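Local coordinates for protein tungsten formylmethanofuran dehydrogenase subunit E (Syntrophus aciditrophicus, PDB 3D00) that is of unknown function but binds zinc through a C-terminal treble-clef finger and belongs to a family implicated in microbial methanogenesis, at residues Ile48-Ile53 against Thr68-Gly73; Asp38-Asn43 against Val98-Asp103; Tyr10-Tyr15 against Gly29-Gly34. All coordinates share one frame; numbering follows the deposited sequence. Where two conformers were deposited one is given.

Contact 1 of 3, residues Ile48-Ile53 against Thr68-Gly73; sequences ILYDAI and TPCTFG
Strand 50-54 of the five-stranded mixed sheet meets the loop that follows helix 60-67 where Y50 and A52 pack on T68, P69 and C70. The sulfur of C70 lies against the strand backbone, beside Y50 and A52. Its SG lies 3.3 Å from Y50 O and 4.0 Å from A52 CB, and it sits obliquely to the Y50 ring, 4.9 Å from the centroid and 57° off the ring normal. Y50 holds CG between its backbone N and carbonyl carbon (chi1 62°), and the far end of the ring comes down on the loop. There the OH is 3.3 Å from T68 CG2, a methyl in the plane of the ring at its edge, and 3.7 Å from P69 CD. The loop keeps its shape through an ST turn, T68 OG1 accepting from C70 N at 3.2 Å; the same hydroxyl is hydrogen-bonded to V64 O of the preceding helix. An alanine in place of Y50 would probably open a gap beside T68, P69 and V41 and deprive the C70 sulfur of its aromatic neighbour. Further along the loop, F72 stacks on F72 of the second subunit, while D51, whose CB points away from the loop, forms a salt bridge with K92.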
loop_
_atom_site.group_PDB
_atom_site.type_symbol
_atom_site.label_atom_id
_atom_site.label_comp_id
_atom_site.label_asym_id
_atom_site.label_seq_id
_atom_site.Cartn_x
_atom_site.Cartn_y
_atom_site.Cartn_z
ATOM N N ILE A 48 14.533 12.619 -12.594
ATOM C CA ILE A 48 15.041 12.259 -11.246
ATOM C C ILE A 48 14.296 11.091 -10.648
ATOM O O ILE A 48 13.155 10.807 -11.042
ATOM C CB ILE A 48 15.044 13.465 -10.237
ATOM C CG1 ILE A 48 13.642 13.774 -9.699
ATOM C CG2 ILE A 48 15.664 14.710 -10.905
ATOM C CD1 ILE A 48 13.646 14.298 -8.270
ATOM N N LEU A 49 14.952 10.464 -9.673
ATOM C CA LEU A 49 14.410 9.333 -8.895
ATOM C C LEU A 49 13.747 9.848 -7.618
ATOM O O LEU A 49 14.397 10.461 -6.745
ATOM C CB LEU A 49 15.516 8.308 -8.526
ATOM N N TYR A 50 12.450 9.580 -7.502
ATOM C CA TYR A 50 11.665 10.176 -6.451
ATOM C C TYR A 50 10.983 9.113 -5.605
ATOM O O TYR A 50 10.612 8.059 -6.105
ATOM C CB TYR A 50 10.664 11.182 -7.064
ATOM C CG TYR A 50 9.617 10.637 -8.043
ATOM C CD1 TYR A 50 8.478 10.032 -7.580
ATOM C CD2 TYR A 50 9.758 10.778 -9.417
ATOM C CE1 TYR A 50 7.528 9.542 -8.425
ATOM C CE2 TYR A 50 8.791 10.310 -10.285
ATOM C CZ TYR A 50 7.677 9.679 -9.764
ATOM O OH TYR A 50 6.666 9.189 -10.558
ATOM N N ASP A 51 10.842 9.401 -4.320
ATOM C CA ASP A 51 9.926 8.669 -3.467
ATOM C C ASP A 51 8.589 9.406 -3.296
ATOM O O ASP A 51 8.443 10.541 -3.674
ATOM C CB ASP A 51 10.591 8.355 -2.106
ATOM C CG ASP A 51 11.544 7.124 -2.162
ATOM O OD1 ASP A 51 11.829 6.604 -3.259
ATOM O OD2 ASP A 51 11.994 6.676 -1.079
ATOM N N ALA A 52 7.596 8.756 -2.719
ATOM C CA ALA A 52 6.278 9.396 -2.553
ATOM C C ALA A 52 5.791 9.301 -1.107
ATOM O O ALA A 52 6.130 8.377 -0.419
ATOM C CB ALA A 52 5.293 8.754 -3.509
ATOM N N ILE A 53 5.019 10.280 -0.658
ATOM C CA ILE A 53 4.323 10.241 0.630
ATOM C C ILE A 53 2.868 10.609 0.420
ATOM O O ILE A 53 2.588 11.648 -0.192
ATOM C CB ILE A 53 4.898 11.258 1.661
ATOM C CG1 ILE A 53 6.190 10.772 2.278
ATOM C CG2 ILE A 53 3.931 11.475 2.831
ATOM C CD1 ILE A 53 7.124 11.868 2.414
ATOM N N THR A 68 3.214 5.718 -10.686
ATOM C CA THR A 68 4.608 5.974 -10.367
ATOM C C THR A 68 5.249 4.629 -10.047
ATOM O O THR A 68 4.542 3.649 -9.906
ATOM C CB THR A 68 4.754 6.869 -9.113
ATOM O OG1 THR A 68 4.371 6.121 -7.976
ATOM C CG2 THR A 68 3.865 8.155 -9.152
ATOM N N PRO A 69 6.589 4.568 -10.008
ATOM C CA PRO A 69 7.257 3.334 -9.568
ATOM C C PRO A 69 7.188 3.060 -8.095
ATOM O O PRO A 69 7.612 1.965 -7.673
ATOM C CB PRO A 69 8.731 3.520 -10.030
ATOM C CG PRO A 69 8.809 4.758 -10.758
ATOM C CD PRO A 69 7.566 5.572 -10.498
ATOM N N CYS A 70 6.666 4.025 -7.314
ATOM C CA CYS A 70 6.598 3.917 -5.881
ATOM C C CYS A 70 5.409 3.065 -5.499
ATOM O O CYS A 70 4.255 3.401 -5.809
ATOM C CB CYS A 70 6.479 5.308 -5.234
ATOM S SG CYS A 70 7.682 6.521 -5.850
ATOM N N THR A 71 5.675 2.000 -4.762
ATOM C CA THR A 71 4.622 1.152 -4.244
ATOM C C THR A 71 4.770 0.994 -2.749
ATOM O O THR A 71 5.822 1.219 -2.174
ATOM C CB THR A 71 4.564 -0.248 -4.945
ATOM O OG1 THR A 71 5.613 -1.092 -4.486
ATOM C CG2 THR A 71 4.664 -0.109 -6.432
ATOM N N PHE A 72 3.691 0.575 -2.122
ATOM C CA PHE A 72 3.739 0.270 -0.730
ATOM C C PHE A 72 4.742 -0.862 -0.413
ATOM O O PHE A 72 5.535 -0.739 0.514
ATOM C CB PHE A 72 2.372 -0.110 -0.178
ATOM C CG PHE A 72 2.319 0.027 1.287
ATOM C CD1 PHE A 72 1.996 1.245 1.860
ATOM C CD2 PHE A 72 2.743 -0.996 2.105
ATOM C CE1 PHE A 72 2.050 1.412 3.230
ATOM C CE2 PHE A 72 2.781 -0.820 3.474
ATOM C CZ PHE A 72 2.457 0.379 4.022
ATOM N N GLY A 73 4.707 -1.933 -1.207
ATOM C CA GLY A 73 5.626 -3.048 -1.031
ATOM C C GLY A 73 7.118 -2.825 -1.329
ATOM O O GLY A 73 7.926 -3.595 -0.831
#

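Contact 2 of 3, residues Asp38-Asn43 against Val98-Asp103; sequences DLAVKN and VRVFLD
The carboxamide of N43 is the flat side-chain group at this junction of helix and strand, and L39 O lies in the amide plane, facing ND2. ND2 donates to that carbonyl at 2.7 Å in a nearly straight bond (177°), so the side chain folds back on the last turn of helix 28-42 and its amide is fixed in rotation. The backbone of N43 follows suit, its N bonding to A40 O at 3.0 Å.

Facing this helix end are two valines of strand 96-102. V98 divides its methyls: CG1 touches N43 O and CG2 touches A40 O, each at 3.6 Å. V100 forks in the same manner. With CG1 anti to the backbone N (chi1 -176°), that methyl goes to L39 CD2 at 4.2 Å, the two side chains crossing obliquely, while CG2 presses on A40 CB at 3.7 Å. Helix and strand run nearly antiparallel, at 156°, with their axes 8.4 Å apart at closest. A40 and V41 also reach L89 of the neighbouring strand 86-91, which places the helix on a face of the sheet. R99 points away from the helix and forms salt bridges with E55 and with E171 of the second subunit.

The contact is van der Waals in kind, methyl against methyl and methyl against carbonyl oxygen. A40 O, which V98 CG2 touches, already accepts from N43 N, so an apolar neighbour costs it no donor.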
loop_
_atom_site.group_PDB
_atom_site.type_symbol
_atom_site.label_atom_id
_atom_site.label_comp_id
_atom_site.label_asym_id
_atom_site.label_seq_id
_atom_site.Cartn_x
_atom_site.Cartn_y
_atom_site.Cartn_z
ATOM N N ASP A 38 -0.006 13.636 -11.403
ATOM C CA ASP A 38 0.406 14.270 -12.644
ATOM C C ASP A 38 1.019 15.668 -12.451
ATOM O O ASP A 38 2.066 15.955 -13.006
ATOM C CB ASP A 38 -0.787 14.337 -13.613
ATOM C CG ASP A 38 -0.463 15.051 -14.894
ATOM O OD1 ASP A 38 0.053 14.417 -15.843
ATOM O OD2 ASP A 38 -0.764 16.241 -14.959
ATOM N N LEU A 39 0.367 16.543 -11.680
ATOM C CA LEU A 39 0.920 17.890 -11.412
ATOM C C LEU A 39 2.259 17.795 -10.632
ATOM O O LEU A 39 3.215 18.529 -10.911
ATOM C CB LEU A 39 -0.110 18.724 -10.635
ATOM C CG LEU A 39 0.247 20.163 -10.202
ATOM C CD1 LEU A 39 0.564 20.933 -11.436
ATOM C CD2 LEU A 39 -0.870 20.871 -9.375
ATOM N N ALA A 40 2.297 16.893 -9.649
ATOM C CA ALA A 40 3.478 16.661 -8.816
ATOM C C ALA A 40 4.665 16.237 -9.705
ATOM O O ALA A 40 5.722 16.877 -9.682
ATOM C CB ALA A 40 3.174 15.608 -7.761
ATOM N N VAL A 41 4.479 15.206 -10.533
ATOM C CA VAL A 41 5.563 14.711 -11.421
ATOM C C VAL A 41 6.024 15.817 -12.366
ATOM O O VAL A 41 7.207 15.960 -12.587
ATOM C CB VAL A 41 5.152 13.444 -12.261
ATOM C CG1 VAL A 41 6.134 13.196 -13.398
ATOM C CG2 VAL A 41 4.994 12.230 -11.396
ATOM N N LYS A 42 5.091 16.611 -12.880
ATOM C CA LYS A 42 5.401 17.719 -13.792
ATOM C C LYS A 42 6.212 18.833 -13.153
ATOM O O LYS A 42 6.715 19.658 -13.861
ATOM C CB LYS A 42 4.116 18.328 -14.376
ATOM C CG LYS A 42 3.554 17.605 -15.626
ATOM C CD LYS A 42 2.510 18.480 -16.385
ATOM C CE LYS A 42 1.128 18.519 -15.678
ATOM N NZ LYS A 42 0.522 19.903 -15.601
ATOM N N ASN A 43 6.312 18.846 -11.826
ATOM C CA ASN A 43 7.025 19.857 -11.042
ATOM C C ASN A 43 8.265 19.310 -10.304
ATOM O O ASN A 43 8.817 19.937 -9.396
ATOM C CB ASN A 43 6.041 20.497 -10.052
ATOM C CG ASN A 43 5.159 21.540 -10.717
ATOM O OD1 ASN A 43 5.564 22.709 -10.851
ATOM N ND2 ASN A 43 3.985 21.132 -11.175
ATOM N N VAL A 98 7.800 18.231 -3.847
ATOM C CA VAL A 98 6.622 19.055 -4.019
ATOM C C VAL A 98 5.450 18.352 -3.398
ATOM O O VAL A 98 5.315 17.170 -3.548
ATOM C CB VAL A 98 6.334 19.376 -5.522
ATOM C CG1 VAL A 98 7.481 20.112 -6.095
ATOM C CG2 VAL A 98 6.116 18.133 -6.332
ATOM N N ARG A 99 4.627 19.121 -2.689
ATOM C CA ARG A 99 3.418 18.625 -2.100
ATOM C C ARG A 99 2.246 19.199 -2.844
ATOM O O ARG A 99 2.225 20.403 -3.146
ATOM C CB ARG A 99 3.328 19.075 -0.667
ATOM C CG ARG A 99 2.146 18.535 0.074
ATOM C CD ARG A 99 2.264 19.088 1.495
ATOM N NE ARG A 99 1.242 18.550 2.364
ATOM C CZ ARG A 99 0.132 19.167 2.688
ATOM N NH1 ARG A 99 -0.098 20.372 2.227
ATOM N NH2 ARG A 99 -0.754 18.550 3.457
ATOM N N VAL A 100 1.257 18.336 -3.107
ATOM C CA VAL A 100 0.057 18.717 -3.811
ATOM C C VAL A 100 -1.126 18.349 -2.957
ATOM O O VAL A 100 -1.194 17.265 -2.399
ATOM C CB VAL A 100 -0.089 18.026 -5.202
ATOM C CG1 VAL A 100 -1.326 18.575 -5.907
ATOM C CG2 VAL A 100 1.148 18.230 -6.034
ATOM N N PHE A 101 -2.064 19.276 -2.888
ATOM C CA PHE A 101 -3.246 19.112 -2.127
ATOM C C PHE A 101 -4.417 19.877 -2.763
ATOM O O PHE A 101 -4.241 20.654 -3.713
ATOM C CB PHE A 101 -2.972 19.575 -0.682
ATOM C CG PHE A 101 -2.543 21.026 -0.536
ATOM C CD1 PHE A 101 -1.251 21.404 -0.770
ATOM C CD2 PHE A 101 -3.438 21.985 -0.120
ATOM C CE1 PHE A 101 -0.857 22.721 -0.594
ATOM C CE2 PHE A 101 -3.057 23.316 0.059
ATOM C CZ PHE A 101 -1.763 23.673 -0.180
ATOM N N LEU A 102 -5.610 19.638 -2.234
ATOM C CA LEU A 102 -6.815 20.299 -2.714
ATOM C C LEU A 102 -6.994 21.679 -2.063
ATOM O O LEU A 102 -6.792 21.853 -0.863
ATOM C CB LEU A 102 -8.047 19.422 -2.486
ATOM C CG LEU A 102 -8.442 18.475 -3.629
ATOM C CD1 LEU A 102 -7.211 17.754 -4.058
ATOM C CD2 LEU A 102 -9.567 17.492 -3.215
ATOM N N ASP A 103 -7.371 22.638 -2.895
ATOM C CA ASP A 103 -7.559 24.028 -2.514
ATOM C C ASP A 103 -9.073 24.291 -2.618
ATOM O O ASP A 103 -9.609 24.496 -3.709
ATOM C CB ASP A 103 -6.755 24.904 -3.489
ATOM C CG ASP A 103 -6.466 26.312 -2.963
ATOM O OD1 ASP A 103 -6.080 26.469 -1.787
ATOM O OD2 ASP A 103 -6.580 27.270 -3.775
#

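Contact 3 of 3, residues Tyr10-Tyr15 against Gly29-Gly34; sequences YSYEEY and GVLIGG
Y15, L31 and Y12 bury most of the surface where helix 12-23 leans on helix 28-42. Y15 extends with CG anti to its backbone N (chi1 175°) and delivers its OH to V30 O in a short hydrogen bond of 2.5 Å, the oxygen lying near the ring plane at the edge. The hydroxyl comes from above the carbonyl plane, whereas the helical partner G34 N, 3.0 Å away from V30 O, arrives from the opposite face; two donors therefore grip one buried oxygen. Y15 CZ also comes within 3.8 Å of G34 CA, close enough that a side chain at G34 would run into the ring. Y12 crosses L31 at about a right angle, with its OH 3.5 Å from L31 CD2. That hydroxyl is buried by the contact and has no polar partner in the model. At the N-terminus of helix 12-23, S11 and E14 make a capping box: E14 N donates to S11 OG at 3.0 Å, and S11 N returns a weak bond to E14 OE1. Around the pair of helices, Y12 and L31 continue onto I135 and F132 of helix 129-138, while Y15 rests on A63 and L67 of helix 60-67.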
loop_
_atom_site.group_PDB
_atom_site.type_symbol
_atom_site.label_atom_id
_atom_site.label_comp_id
_atom_site.label_asym_id
_atom_site.label_seq_id
_atom_site.Cartn_x
_atom_site.Cartn_y
_atom_site.Cartn_z
ATOM N N TYR A 10 -1.295 8.463 -19.832
ATOM C CA TYR A 10 -2.654 7.980 -20.105
ATOM C C TYR A 10 -3.643 9.116 -20.465
ATOM O O TYR A 10 -3.510 10.255 -20.027
ATOM C CB TYR A 10 -3.217 7.191 -18.911
ATOM C CG TYR A 10 -2.428 5.987 -18.435
ATOM C CD1 TYR A 10 -2.328 4.833 -19.198
ATOM C CD2 TYR A 10 -1.846 5.980 -17.177
ATOM C CE1 TYR A 10 -1.634 3.725 -18.734
ATOM C CE2 TYR A 10 -1.146 4.893 -16.712
ATOM C CZ TYR A 10 -1.042 3.760 -17.485
ATOM O OH TYR A 10 -0.343 2.684 -16.974
ATOM N N SER A 11 -4.631 8.778 -21.285
ATOM C CA SER A 11 -5.803 9.605 -21.476
ATOM C C SER A 11 -6.640 9.441 -20.236
ATOM O O SER A 11 -6.446 8.494 -19.481
ATOM C CB SER A 11 -6.586 9.149 -22.724
ATOM O OG SER A 11 -7.059 7.814 -22.583
ATOM N N TYR A 12 -7.573 10.347 -19.999
ATOM C CA TYR A 12 -8.401 10.263 -18.800
ATOM C C TYR A 12 -9.184 8.946 -18.800
ATOM O O TYR A 12 -9.395 8.343 -17.754
ATOM C CB TYR A 12 -9.346 11.452 -18.704
ATOM C CG TYR A 12 -10.039 11.577 -17.379
ATOM C CD1 TYR A 12 -9.369 12.036 -16.278
ATOM C CD2 TYR A 12 -11.375 11.208 -17.237
ATOM C CE1 TYR A 12 -10.002 12.129 -15.064
ATOM C CE2 TYR A 12 -12.023 11.300 -16.026
ATOM C CZ TYR A 12 -11.342 11.763 -14.954
ATOM O OH TYR A 12 -11.979 11.853 -13.749
ATOM N N GLU A 13 -9.593 8.503 -19.985
ATOM C CA GLU A 13 -10.378 7.286 -20.119
ATOM C C GLU A 13 -9.522 6.057 -19.912
ATOM O O GLU A 13 -9.978 5.111 -19.297
ATOM C CB GLU A 13 -11.071 7.228 -21.482
ATOM C CG GLU A 13 -12.165 8.302 -21.670
ATOM C CD GLU A 13 -11.673 9.619 -22.254
ATOM O OE1 GLU A 13 -10.460 9.903 -22.274
ATOM O OE2 GLU A 13 -12.533 10.397 -22.700
ATOM N N GLU A 14 -8.282 6.080 -20.397
ATOM C CA GLU A 14 -7.312 5.009 -20.097
ATOM C C GLU A 14 -7.030 4.933 -18.594
ATOM O O GLU A 14 -6.894 3.837 -18.015
ATOM C CB GLU A 14 -5.989 5.233 -20.847
ATOM C CG GLU A 14 -5.984 4.740 -22.306
ATOM C CD GLU A 14 -5.034 5.522 -23.208
ATOM O OE1 GLU A 14 -3.927 5.906 -22.774
ATOM O OE2 GLU A 14 -5.409 5.760 -24.375
ATOM N N TYR A 15 -6.930 6.103 -17.965
ATOM C CA TYR A 15 -6.623 6.161 -16.536
ATOM C C TYR A 15 -7.814 5.639 -15.721
ATOM O O TYR A 15 -7.609 4.850 -14.792
ATOM C CB TYR A 15 -6.175 7.567 -16.099
ATOM C CG TYR A 15 -5.972 7.659 -14.595
ATOM C CD1 TYR A 15 -4.923 6.961 -13.952
ATOM C CD2 TYR A 15 -6.862 8.376 -13.794
ATOM C CE1 TYR A 15 -4.761 7.034 -12.563
ATOM C CE2 TYR A 15 -6.715 8.438 -12.423
ATOM C CZ TYR A 15 -5.666 7.765 -11.803
ATOM O OH TYR A 15 -5.524 7.834 -10.423
ATOM N N GLY A 29 -11.654 10.027 -5.310
ATOM C CA GLY A 29 -10.351 10.227 -4.707
ATOM C C GLY A 29 -9.178 9.793 -5.557
ATOM O O GLY A 29 -8.150 10.467 -5.606
ATOM N N VAL A 30 -9.322 8.660 -6.243
ATOM C CA VAL A 30 -8.247 8.131 -7.092
ATOM C C VAL A 30 -8.198 8.879 -8.417
ATOM O O VAL A 30 -7.153 9.070 -8.974
ATOM C CB VAL A 30 -8.405 6.626 -7.334
ATOM C CG1 VAL A 30 -7.176 6.081 -8.030
ATOM C CG2 VAL A 30 -8.603 5.938 -6.025
ATOM N N LEU A 31 -9.351 9.311 -8.905
ATOM C CA LEU A 31 -9.431 10.199 -10.086
ATOM C C LEU A 31 -8.743 11.556 -9.791
ATOM O O LEU A 31 -7.816 11.993 -10.512
ATOM C CB LEU A 31 -10.921 10.384 -10.503
ATOM C CG LEU A 31 -11.670 9.166 -11.048
ATOM C CD1 LEU A 31 -13.152 9.431 -11.224
ATOM C CD2 LEU A 31 -11.056 8.765 -12.349
ATOM N N ILE A 32 -9.166 12.205 -8.704
ATOM C CA ILE A 32 -8.552 13.458 -8.317
ATOM C C ILE A 32 -7.056 13.199 -8.089
ATOM O O ILE A 32 -6.231 13.947 -8.568
ATOM C CB ILE A 32 -9.247 14.113 -7.106
ATOM C CG1 ILE A 32 -10.692 14.494 -7.469
ATOM C CG2 ILE A 32 -8.491 15.373 -6.684
ATOM C CD1 ILE A 32 -11.496 14.979 -6.268
ATOM N N GLY A 33 -6.742 12.113 -7.392
ATOM C CA GLY A 33 -5.404 11.642 -7.134
ATOM C C GLY A 33 -4.533 11.592 -8.352
ATOM O O GLY A 33 -3.366 11.922 -8.253
ATOM N N GLY A 34 -5.092 11.151 -9.487
ATOM C CA GLY A 34 -4.394 11.192 -10.779
ATOM C C GLY A 34 -3.922 12.567 -11.224
ATOM O O GLY A 34 -2.822 12.730 -11.813
#

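In the fold
All three contacts are mainly buried, though P69 in contact 1 and N43 in contact 2 lie toward the outside. Contacts 2 and 3 use opposite ends of helix 28-42: its C-terminal turn lies on the sheet, its start against another helix, and L102 touches I32 between them. Contacts 1 and 2 reach the same sheet and meet through Y50 and V41; contact 1 is nested within the chain loop that contact 2 closes. Chemistry follows place: a loop cysteine sulfur against a strand tyrosine in contact 1, aliphatic methyls in contact 2, and tyrosines, one bonded to a helical carbonyl, in contact 3. Segments of contacts 1 and 2 also touch the second subunit; those of contact 3 do not.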